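Local coordinates for protein transcriptional regulator I2 (Pseudomonas fluorescens A506, PDB 4MO7) that acts as a superantigen associated with Crohn's disease and, as a TetR-family protein, probably binds DNA to regulate transcription, at residues 33-38 with 78-83; 72-77 with 134-139. One frame throughout, in Å; residues are numbered along the deposited sequence.

Interaction 1 (33-38 with 78-83); sequences KLLQTA and RAVMEE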
ATOM      1  N   LYS A  33     -31.860  11.071  -4.365  1.00 33.95           N
ATOM      2  CA  LYS A  33     -32.295   9.722  -4.709  1.00 27.06           C
ATOM      3  C   LYS A  33     -31.430   9.188  -5.835  1.00 33.05           C
ATOM      4  O   LYS A  33     -31.072   7.995  -5.889  1.00 19.87           O
ATOM      5  CB  LYS A  33     -33.756   9.708  -5.185  1.00 37.52           C
ATOM      6  CG  LYS A  33     -34.838   9.749  -4.101  1.00 51.27           C
ATOM      7  CD  LYS A  33     -36.205  10.054  -4.752  1.00 35.60           C
ATOM      8  CE  LYS A  33     -37.311  10.206  -3.720  1.00 62.34           C
ATOM      9  NZ  LYS A  33     -38.614  10.490  -4.405  1.00 47.48           N
ATOM     10  N   LEU A  34     -31.112  10.062  -6.779  1.00 24.67           N
ATOM     11  CA  LEU A  34     -30.317   9.623  -7.916  1.00 26.14           C
ATOM     12  C   LEU A  34     -28.903   9.279  -7.465  1.00 15.95           C
ATOM     13  O   LEU A  34     -28.385   8.226  -7.843  1.00 20.89           O
ATOM     14  CB  LEU A  34     -30.287  10.722  -8.986  1.00 26.33           C
ATOM     15  CG  LEU A  34     -30.304  10.367 -10.464  1.00 25.25           C
ATOM     16  CD1 LEU A  34     -31.300   9.336 -10.878  1.00 50.63           C
ATOM     17  CD2 LEU A  34     -30.555  11.651 -11.260  1.00 52.71           C
ATOM     18  N   LEU A  35     -28.277  10.163  -6.692  1.00 22.40           N
ATOM     19  CA  LEU A  35     -26.902   9.949  -6.243  1.00 23.55           C
ATOM     20  C   LEU A  35     -26.811   8.697  -5.389  1.00 22.42           C
ATOM     21  O   LEU A  35     -25.933   7.877  -5.593  1.00 19.14           O
ATOM     22  CB  LEU A  35     -26.383  11.105  -5.383  1.00 32.76           C
ATOM     23  CG  LEU A  35     -25.851  12.311  -6.119  1.00 49.35           C
ATOM     24  CD1 LEU A  35     -25.042  13.169  -5.165  1.00 38.90           C
ATOM     25  CD2 LEU A  35     -25.031  11.797  -7.287  1.00 38.61           C
ATOM     26  N   GLN A  36     -27.683   8.592  -4.388  1.00 21.94           N
ATOM     27  CA  GLN A  36     -27.593   7.464  -3.457  1.00 22.35           C
ATOM     28  C   GLN A  36     -27.890   6.171  -4.162  1.00 18.48           C
ATOM     29  O   GLN A  36     -27.276   5.145  -3.848  1.00 20.43           O
ATOM     30  CB  GLN A  36     -28.619   7.623  -2.350  1.00 25.37           C
ATOM     31  CG  GLN A  36     -28.397   8.867  -1.502  1.00 24.80           C
ATOM     32  CD  GLN A  36     -27.940   8.485  -0.129  1.00 54.71           C
ATOM     33  OE1 GLN A  36     -26.760   8.612   0.188  1.00 62.93           O
ATOM     34  NE2 GLN A  36     -28.868   7.974   0.694  1.00 38.25           N
ATOM     35  N   THR A  37     -28.838   6.190  -5.097  1.00 14.19           N
ATOM     36  CA  THR A  37     -29.136   4.939  -5.827  1.00 17.18           C
ATOM     37  C   THR A  37     -28.033   4.598  -6.839  1.00 17.41           C
ATOM     38  O   THR A  37     -27.677   3.439  -6.978  1.00 14.57           O
ATOM     39  CB  THR A  37     -30.505   5.003  -6.565  1.00 18.94           C
ATOM     40  OG1 THR A  37     -31.515   5.305  -5.601  1.00 22.16           O
ATOM     41  CG2 THR A  37     -30.820   3.659  -7.231  1.00 20.13           C
ATOM     42  N   ALA A  38     -27.492   5.613  -7.534  1.00 15.61           N
ATOM     43  CA  ALA A  38     -26.355   5.394  -8.447  1.00 21.37           C
ATOM     44  C   ALA A  38     -25.183   4.773  -7.707  1.00 15.06           C
ATOM     45  O   ALA A  38     -24.473   3.906  -8.226  1.00 17.35           O
ATOM     46  CB  ALA A  38     -25.915   6.748  -9.052  1.00 17.00           C
ATOM     47  N   ARG A  78     -18.658  11.540 -10.417  1.00 13.10           N
ATOM     48  CA  ARG A  78     -17.986  12.588  -9.632  1.00 14.85           C
ATOM     49  C   ARG A  78     -18.754  12.893  -8.354  1.00 16.29           C
ATOM     50  O   ARG A  78     -18.159  12.995  -7.280  1.00 18.37           O
ATOM     51  CB  ARG A  78     -17.909  13.881 -10.455  1.00 14.90           C
ATOM     52  CG  ARG A  78     -17.306  15.052  -9.655  1.00 16.19           C
ATOM     53  CD  ARG A  78     -17.571  16.338 -10.434  1.00 21.20           C
ATOM     54  NE  ARG A  78     -17.661  17.456  -9.511  1.00 30.04           N
ATOM     55  CZ  ARG A  78     -18.017  18.685  -9.867  1.00 55.38           C
ATOM     56  NH1 ARG A  78     -18.307  18.934 -11.139  1.00 28.88           N
ATOM     57  NH2 ARG A  78     -18.078  19.658  -8.956  1.00 43.40           N
ATOM     58  N   ALA A  79     -20.077  13.042  -8.451  1.00 15.13           N
ATOM     59  CA  ALA A  79     -20.865  13.454  -7.276  1.00 15.24           C
ATOM     60  C   ALA A  79     -20.945  12.328  -6.270  1.00 15.94           C
ATOM     61  O   ALA A  79     -20.930  12.600  -5.067  1.00 20.51           O
ATOM     62  CB  ALA A  79     -22.285  13.890  -7.687  1.00 19.10           C
ATOM     63  N   VAL A  80     -21.021  11.084  -6.713  1.00 16.61           N
ATOM     64  CA  VAL A  80     -21.000   9.938  -5.754  1.00 14.87           C
ATOM     65  C   VAL A  80     -19.700  10.007  -4.974  1.00 22.11           C
ATOM     66  O   VAL A  80     -19.668   9.871  -3.742  1.00 18.64           O
ATOM     67  CB  VAL A  80     -21.100   8.611  -6.505  1.00 15.36           C
ATOM     68  CG1 VAL A  80     -20.763   7.406  -5.642  1.00 19.64           C
ATOM     69  CG2 VAL A  80     -22.514   8.486  -7.098  1.00 16.48           C
ATOM     70  N   MET A  81     -18.598  10.239  -5.675  1.00 18.45           N
ATOM     71  CA  MET A  81     -17.314  10.263  -4.984  1.00 15.20           C
ATOM     72  C   MET A  81     -17.190  11.494  -4.089  1.00 25.85           C
ATOM     73  O   MET A  81     -16.660  11.417  -2.974  1.00 19.11           O
ATOM     74  CB  MET A  81     -16.186  10.201  -5.993  1.00 13.14           C
ATOM     75  CG  MET A  81     -16.190   8.897  -6.809  1.00 14.16           C
ATOM     76  SD  MET A  81     -14.603   8.854  -7.676  1.00 20.49           S
ATOM     77  CE  MET A  81     -14.812   7.451  -8.749  1.00 16.09           C
ATOM     78  N   GLU A  82     -17.674  12.633  -4.555  1.00 18.11           N
ATOM     79  CA  GLU A  82     -17.626  13.836  -3.721  1.00 20.57           C
ATOM     80  C   GLU A  82     -18.444  13.649  -2.446  1.00 23.36           C
ATOM     81  O   GLU A  82     -18.017  14.023  -1.338  1.00 18.65           O
ATOM     82  CB  GLU A  82     -18.138  15.048  -4.501  1.00 17.62           C
ATOM     83  CG  GLU A  82     -17.158  15.592  -5.542  1.00 20.29           C
ATOM     84  CD  GLU A  82     -17.755  16.820  -6.237  1.00 33.44           C
ATOM     85  OE1 GLU A  82     -17.006  17.592  -6.847  1.00 28.93           O
ATOM     86  OE2 GLU A  82     -18.987  17.004  -6.176  1.00 38.97           O
ATOM     87  N   GLU A  83     -19.641  13.089  -2.593  1.00 18.34           N
ATOM     88  CA  GLU A  83     -20.487  12.852  -1.408  1.00 23.65           C
ATOM     89  C   GLU A  83     -19.792  12.001  -0.376  1.00 30.12           C
ATOM     90  O   GLU A  83     -19.906  12.272   0.823  1.00 23.38           O
ATOM     91  CB  GLU A  83     -21.766  12.082  -1.772  1.00 29.53           C
ATOM     92  CG  GLU A  83     -22.861  12.901  -2.364  1.00 53.41           C
ATOM     93  CD  GLU A  83     -23.230  14.059  -1.475  1.00 63.40           C
ATOM     94  OE1 GLU A  83     -23.800  13.823  -0.380  1.00 49.50           O
ATOM     95  OE2 GLU A  83     -22.924  15.204  -1.871  1.00 50.00           O
TER
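Leu35 drives its forked end against the side of helix 73-97, where Ala79 offers only a methyl group. The packing is tightest at this point: Leu35 CD2 lies 3.5 Å from Ala79 CB, closer than usual for two carbons, and CD1 also touches that methyl. With Leu35 CG anti to its own carbonyl carbon (chi1 -83°), the fork is carried toward Ala79. Val80 closes on the backbone of Leu35, its CG2 3.8 Å from Leu35 O. Segments 33-38 and 78-83 run almost perpendicular, at 86°, with their axes 9.4 Å apart. The fold is that of a TetR-family regulator: helix 30-45 opens the N-terminal DNA-binding domain, and the long helix 73-97 leads from it toward the C-terminal domain. Phe70 packs on both Leu35 and Ala79, while Val80 also meets Ala124 and Val127 of helix 122-130. Packing is looser at Ala38, whose CB stays 4.3 Å from Val80 CG2, although both residues are buried. The solvent side belongs to Glu83. Its aliphatic part crosses Leu35 at about a right angle and puts CG 3.6 Å from Leu35 CD1; the chain then bends at chi2 (-55°), and at its polar end OE1 takes a weak hydrogen bond from Thr25 N.

Interaction 2 (72-77 with 134-139); sequences SKDEIL and SLSAEG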
ATOM      1  N   SER A  72     -23.906  14.947 -17.095  1.00 21.13           N
ATOM      2  CA  SER A  72     -23.391  13.736 -17.723  1.00 19.05           C
ATOM      3  C   SER A  72     -23.374  12.582 -16.744  1.00 20.47           C
ATOM      4  O   SER A  72     -23.524  12.779 -15.525  1.00 20.69           O
ATOM      5  CB  SER A  72     -21.960  14.005 -18.213  1.00 21.17           C
ATOM      6  OG  SER A  72     -21.096  14.221 -17.104  1.00 19.61           O
ATOM      7  N   LYS A  73     -23.225  11.371 -17.256  1.00 17.87           N
ATOM      8  CA  LYS A  73     -23.068  10.204 -16.411  1.00 21.93           C
ATOM      9  C   LYS A  73     -21.747  10.340 -15.618  1.00 22.41           C
ATOM     10  O   LYS A  73     -21.701  10.017 -14.430  1.00 16.77           O
ATOM     11  CB  LYS A  73     -23.060   8.936 -17.275  1.00 21.34           C
ATOM     12  CG  LYS A  73     -23.113   7.604 -16.493  1.00 22.40           C
ATOM     13  CD  LYS A  73     -23.090   6.393 -17.474  1.00 23.12           C
ATOM     14  CE  LYS A  73     -22.605   5.181 -16.768  1.00 26.25           C
ATOM     15  NZ  LYS A  73     -22.150   4.014 -17.632  1.00 24.57           N
ATOM     16  N   ASP A  74     -20.693  10.820 -16.275  1.00 17.10           N
ATOM     17  CA  ASP A  74     -19.408  11.122 -15.614  0.61 16.58           C
ATOM     18  C   ASP A  74     -19.616  12.023 -14.429  1.00 21.17           C
ATOM     19  O   ASP A  74     -18.970  11.897 -13.393  1.00 16.29           O
ATOM     20  CB  ASP A  74     -18.501  11.899 -16.563  0.61 18.22           C
ATOM     21  CG  ASP A  74     -17.172  12.212 -15.947  0.61 21.16           C
ATOM     22  OD1 ASP A  74     -16.428  11.242 -15.768  0.61 16.36           O
ATOM     23  OD2 ASP A  74     -16.847  13.415 -15.700  0.61 18.95           O
ATOM     24  N   GLU A  75     -20.512  12.998 -14.577  1.00 14.57           N
ATOM     25  CA  GLU A  75     -20.776  13.886 -13.441  1.00 16.64           C
ATOM     26  C   GLU A  75     -21.516  13.193 -12.275  1.00 15.93           C
ATOM     27  O   GLU A  75     -21.308  13.582 -11.129  1.00 17.11           O
ATOM     28  CB  GLU A  75     -21.515  15.163 -13.843  1.00 16.99           C
ATOM     29  CG  GLU A  75     -21.570  16.208 -12.743  1.00 24.68           C
ATOM     30  CD  GLU A  75     -22.134  17.524 -13.222  1.00 41.22           C
ATOM     31  OE1 GLU A  75     -21.386  18.516 -13.235  1.00 39.74           O
ATOM     32  OE2 GLU A  75     -23.325  17.558 -13.582  1.00 36.06           O
ATOM     33  N   ILE A  76     -22.378  12.216 -12.549  1.00 13.50           N
ATOM     34  CA  ILE A  76     -22.997  11.425 -11.481  1.00 14.85           C
ATOM     35  C   ILE A  76     -21.896  10.713 -10.693  1.00 17.04           C
ATOM     36  O   ILE A  76     -21.946  10.681  -9.452  1.00 18.83           O
ATOM     37  CB  ILE A  76     -23.969  10.369 -12.015  1.00 16.35           C
ATOM     38  CG1 ILE A  76     -25.087  11.076 -12.792  1.00 20.04           C
ATOM     39  CG2 ILE A  76     -24.635   9.619 -10.864  1.00 18.21           C
ATOM     40  CD1 ILE A  76     -26.033  10.124 -13.477  1.00 15.86           C
ATOM     41  N   LEU A  77     -20.890  10.174 -11.397  1.00 13.57           N
ATOM     42  CA  LEU A  77     -19.800   9.431 -10.732  1.00 11.90           C
ATOM     43  C   LEU A  77     -18.996  10.369  -9.874  1.00 16.73           C
ATOM     44  O   LEU A  77     -18.701  10.053  -8.708  1.00 16.15           O
ATOM     45  CB  LEU A  77     -18.887   8.740 -11.747  1.00 12.78           C
ATOM     46  CG  LEU A  77     -17.710   7.899 -11.224  1.00 12.54           C
ATOM     47  CD1 LEU A  77     -18.173   6.762 -10.368  1.00 16.43           C
ATOM     48  CD2 LEU A  77     -16.842   7.421 -12.438  1.00 11.95           C
ATOM     49  N   SER A 134     -12.536   5.507 -14.218  1.00 30.48           N
ATOM     50  CA  SER A 134     -13.683   5.896 -15.070  1.00 31.40           C
ATOM     51  C   SER A 134     -14.029   7.395 -15.065  1.00 40.05           C
ATOM     52  O   SER A 134     -14.791   7.877 -15.899  1.00 34.39           O
ATOM     53  CB  SER A 134     -14.928   5.072 -14.669  1.00 30.92           C
ATOM     54  OG  SER A 134     -14.738   3.686 -14.872  1.00 40.20           O
ATOM     55  N   LEU A 135     -13.467   8.150 -14.121  1.00 21.75           N
ATOM     56  CA  LEU A 135     -13.834   9.539 -13.925  1.00 21.17           C
ATOM     57  C   LEU A 135     -12.986  10.433 -14.792  1.00 19.83           C
ATOM     58  O   LEU A 135     -11.777  10.177 -14.961  1.00 26.65           O
ATOM     59  CB  LEU A 135     -13.628   9.906 -12.436  1.00 35.12           C
ATOM     60  CG  LEU A 135     -14.288  11.160 -11.877  1.00 30.06           C
ATOM     61  CD1 LEU A 135     -15.789  11.167 -12.140  1.00 25.29           C
ATOM     62  CD2 LEU A 135     -14.067  11.240 -10.425  1.00 23.34           C
ATOM     63  N   SER A 136     -13.636  11.455 -15.352  1.00 21.71           N
ATOM     64  CA  SER A 136     -12.994  12.465 -16.227  1.00 25.24           C
ATOM     65  C   SER A 136     -11.889  13.202 -15.464  1.00 31.02           C
ATOM     66  O   SER A 136     -11.945  13.285 -14.247  1.00 19.73           O
ATOM     67  CB  SER A 136     -14.017  13.495 -16.754  1.00 19.80           C
ATOM     68  OG  SER A 136     -14.580  14.363 -15.735  1.00 23.64           O
ATOM     69  N   ALA A 137     -10.902  13.741 -16.173  1.00 30.96           N
ATOM     70  CA  ALA A 137      -9.968  14.698 -15.564  1.00 21.60           C
ATOM     71  C   ALA A 137     -10.677  15.786 -14.747  1.00 23.23           C
ATOM     72  O   ALA A 137     -10.298  16.064 -13.594  1.00 23.44           O
ATOM     73  CB  ALA A 137      -9.079  15.364 -16.675  1.00 32.73           C
ATOM     74  N   GLU A 138     -11.670  16.467 -15.321  1.00 18.61           N
ATOM     75  CA  GLU A 138     -12.361  17.476 -14.560  1.00 21.63           C
ATOM     76  C   GLU A 138     -13.041  16.903 -13.298  1.00 17.74           C
ATOM     77  O   GLU A 138     -12.983  17.547 -12.241  1.00 19.27           O
ATOM     78  CB  GLU A 138     -13.392  18.270 -15.381  1.00 30.94           C
ATOM     79  CG  GLU A 138     -14.573  18.750 -14.521  1.00 44.40           C
ATOM     80  CD  GLU A 138     -15.066  20.138 -14.878  1.00 69.73           C
ATOM     81  OE1 GLU A 138     -14.972  20.502 -16.065  1.00 59.92           O
ATOM     82  OE2 GLU A 138     -15.535  20.864 -13.968  1.00 57.73           O
ATOM     83  N   GLY A 139     -13.682  15.739 -13.399  1.00 19.31           N
ATOM     84  CA  GLY A 139     -14.299  15.156 -12.191  1.00 22.66           C
ATOM     85  C   GLY A 139     -13.209  14.844 -11.167  1.00 20.68           C
ATOM     86  O   GLY A 139     -13.335  15.118  -9.931  1.00 19.39           O
TER
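Asp74 carries CG anti to its backbone N (chi1 -179°), and Ser136 holds OG between its backbone N and carbonyl carbon (chi1 67°), so that carboxylate and hydroxyl meet across the contact. The motif is a serine N-cap, here of helix 137-163, gripped from the start of helix 73-97: the first turn of the long connecting helix of the TetR fold meets the cap of a helix in the C-terminal domain. Ser136 reaches both carboxylate oxygens in one of two deposited conformers of Asp74. Its backbone N donates to the syn lone pair of Asp74 OD1 over 2.8 Å, with an N-H...O angle of 148°. Its OG donates to Asp74 OD2 at 2.5 Å, a very short and doubtful length. The same OG accepts from Gly139 N at 2.9 Å, the capping bond, and thus links the carboxylate to the first helical turn. A negative group at this amino-terminal end probably suits the helix dipole. Ser72 caps helix 73-97 similarly, its OG accepting from Glu75 N. Beside the polar pair the contact turns apolar and more buried: Leu77 and Leu135 cross obliquely, Leu77 CG 3.9 Å from Leu135 CD1. Leu77 CD2 meets Ser134 CB, whose hydroxyl bonds to Glu131. Leu135 CD1 also packs 3.5 Å from Asp74 O.

How the interactions relate
Both contacts use successive turns of helix 73-97, their centres about 11 Å apart. Interaction 1 is buried and holds helix 30-45 within the DNA-binding domain; it has no hydrogen bond across its segments and relies on methyl and methylene contacts and on one methyl laid against a backbone carbonyl. Interaction 2 is only partly buried, joins the helix to the C-terminal domain, and combines a carboxylate-to-cap bond pair with a leucine contact. The two touch directly: Ala38 CB packs on Ile76 CG2 at 3.6 Å, and Leu135 inserts its methyls beside Arg78 and Met81, with CD2 3.7 Å from Met81 SD. Apolar side chains thus continue from one contact to the other, while the polar grip lies at the helix starts.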